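Local coordinates for protein ribosome biogenesis GTPase A (Thermotoga maritima, PDB 3CNL) that binds GTP as a circularly permuted GTPase, probably hydrolyses it, and is probably required for a late step of 50S ribosomal subunit assembly, at residues 65-68 and 69-73. Residues are numbered along the deposited sequence; the frame is centred on the assembly and turned at random.
Sequences KKWV and EFFKK
Trp67 turns the edge of its six-membered ring toward the face of Phe70, an offset edge-to-face pair with planes at 81° and CZ3 of Trp67 3.9 Å from CD2 of Phe70. Both belong to helix 61-73, the crossover helix of a beta-alpha-beta unit between strands 48-54 and 78-80 of the GTPase sheet. Phe71, one turn on from Trp67, meets the same indole differently: the planes are near parallel but slid apart with little overlap, and Phe71 CE2 lies 3.7 Å from Trp67 CE3. Phe71 CG stands anti to its own carbonyl carbon (chi1 -68°), which leads the ring back along the helix to the indole. An alanine in place of Phe71 is likely to open a gap beside Trp67 and take an aromatic side chain away from Ile51 and Val78 of the sheet. Outside the helix, Phe35 meets the rings of both Trp67 and Phe70, and the indole NE1 is hydrogen-bonded to the backbone O of Glu246. On the more polar flank, Lys65 bends across Glu69 at about a right angle, so that methylenes meet while Lys65 NZ stays 4.7 Å from Glu69 OE2, too far for a salt bridge, though the opposite charges probably attract weakly. Successive i to i+4 backbone bonds set the one-turn spacing that brings Trp67 to Phe71 and Lys65 to Glu69; in one, Lys72 N reaches Val68 O at 2.9 Å with an N-H...O angle of 172°.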
loop_
_atom_site.group_PDB
_atom_site.type_symbol
_atom_site.label_atom_id
_atom_site.label_comp_id
_atom_site.label_asym_id
_atom_site.label_seq_id
_atom_site.Cartn_x
_atom_site.Cartn_y
_atom_site.Cartn_z
ATOM N N LYS A 65 4.063 1.776 -15.048
ATOM C CA LYS A 65 5.003 1.167 -15.997
ATOM C C LYS A 65 6.452 1.537 -15.689
ATOM O O LYS A 65 7.335 0.672 -15.731
ATOM C CB LYS A 65 4.647 1.488 -17.447
ATOM C CG LYS A 65 5.470 0.654 -18.445
ATOM C CD LYS A 65 5.190 -0.839 -18.275
ATOM C CE LYS A 65 6.483 -1.621 -18.186
ATOM N NZ LYS A 65 6.368 -2.946 -18.877
ATOM N N LYS A 66 6.714 2.795 -15.363
ATOM C CA LYS A 66 8.080 3.198 -15.009
ATOM C C LYS A 66 8.597 2.489 -13.766
ATOM O O LYS A 66 9.801 2.220 -13.636
ATOM C CB LYS A 66 8.177 4.717 -14.803
ATOM C CG LYS A 66 8.240 5.549 -16.098
ATOM C CD LYS A 66 9.646 5.522 -16.728
ATOM C CE LYS A 66 9.811 6.542 -17.899
ATOM N NZ LYS A 66 11.068 6.266 -18.681
ATOM N N TRP A 67 7.698 2.222 -12.819
ATOM C CA TRP A 67 8.082 1.451 -11.638
ATOM C C TRP A 67 8.439 0.013 -12.005
ATOM O O TRP A 67 9.443 -0.519 -11.518
ATOM C CB TRP A 67 6.999 1.521 -10.544
ATOM C CG TRP A 67 7.074 2.790 -9.765
ATOM C CD1 TRP A 67 6.157 3.799 -9.753
ATOM C CD2 TRP A 67 8.138 3.201 -8.890
ATOM N NE1 TRP A 67 6.578 4.810 -8.915
ATOM C CE2 TRP A 67 7.786 4.464 -8.369
ATOM C CE3 TRP A 67 9.344 2.609 -8.477
ATOM C CZ2 TRP A 67 8.610 5.162 -7.480
ATOM C CZ3 TRP A 67 10.149 3.284 -7.587
ATOM C CH2 TRP A 67 9.779 4.561 -7.093
ATOM N N VAL A 68 7.639 -0.618 -12.859
ATOM C CA VAL A 68 7.954 -1.988 -13.316
ATOM C C VAL A 68 9.359 -2.029 -13.904
ATOM O O VAL A 68 10.148 -2.890 -13.540
ATOM C CB VAL A 68 6.924 -2.559 -14.333
ATOM C CG1 VAL A 68 7.310 -3.977 -14.777
ATOM C CG2 VAL A 68 5.522 -2.583 -13.718
ATOM N N GLU A 69 9.666 -1.077 -14.788
ATOM C CA GLU A 69 10.966 -1.008 -15.479
ATOM C C GLU A 69 12.104 -0.810 -14.525
ATOM O O GLU A 69 13.146 -1.460 -14.645
ATOM C CB GLU A 69 10.970 0.148 -16.462
ATOM C CG GLU A 69 9.863 0.029 -17.447
ATOM C CD GLU A 69 10.148 0.724 -18.730
ATOM O OE1 GLU A 69 11.300 1.179 -18.924
ATOM O OE2 GLU A 69 9.204 0.806 -19.541
ATOM N N PHE A 70 11.894 0.103 -13.575
ATOM C CA PHE A 70 12.834 0.344 -12.501
ATOM C C PHE A 70 13.178 -0.941 -11.737
ATOM O O PHE A 70 14.353 -1.201 -11.487
ATOM C CB PHE A 70 12.282 1.415 -11.541
ATOM C CG PHE A 70 13.191 1.706 -10.373
ATOM C CD1 PHE A 70 14.253 2.585 -10.517
ATOM C CD2 PHE A 70 12.981 1.101 -9.137
ATOM C CE1 PHE A 70 15.102 2.864 -9.450
ATOM C CE2 PHE A 70 13.817 1.374 -8.061
ATOM C CZ PHE A 70 14.888 2.256 -8.226
ATOM N N PHE A 71 12.165 -1.716 -11.332
ATOM C CA PHE A 71 12.433 -2.930 -10.553
ATOM C C PHE A 71 13.052 -4.031 -11.412
ATOM O O PHE A 71 13.984 -4.710 -10.965
ATOM C CB PHE A 71 11.188 -3.413 -9.793
ATOM C CG PHE A 71 10.773 -2.484 -8.680
ATOM C CD1 PHE A 71 11.643 -2.195 -7.645
ATOM C CD2 PHE A 71 9.531 -1.873 -8.692
ATOM C CE1 PHE A 71 11.271 -1.325 -6.626
ATOM C CE2 PHE A 71 9.151 -1.006 -7.672
ATOM C CZ PHE A 71 10.022 -0.730 -6.648
ATOM N N LYS A 72 12.557 -4.189 -12.641
ATOM C CA LYS A 72 13.174 -5.130 -13.605
ATOM C C LYS A 72 14.666 -4.815 -13.809
ATOM O O LYS A 72 15.507 -5.709 -13.811
ATOM C CB LYS A 72 12.412 -5.158 -14.943
ATOM C CG LYS A 72 10.924 -5.490 -14.813
ATOM C CD LYS A 72 10.323 -6.265 -15.983
ATOM C CE LYS A 72 10.766 -5.742 -17.345
ATOM N NZ LYS A 72 10.588 -6.775 -18.424
ATOM N N LYS A 73 14.997 -3.534 -13.923
ATOM C CA LYS A 73 16.386 -3.115 -14.064
ATOM C C LYS A 73 17.236 -3.377 -12.829
ATOM O O LYS A 73 18.436 -3.589 -12.954
ATOM C CB LYS A 73 16.485 -1.652 -14.501
ATOM C CG LYS A 73 16.134 -1.444 -15.975
ATOM C CD LYS A 73 16.532 -0.044 -16.466
ATOM C CE LYS A 73 15.473 0.987 -16.113
ATOM N NZ LYS A 73 15.806 2.367 -16.591
#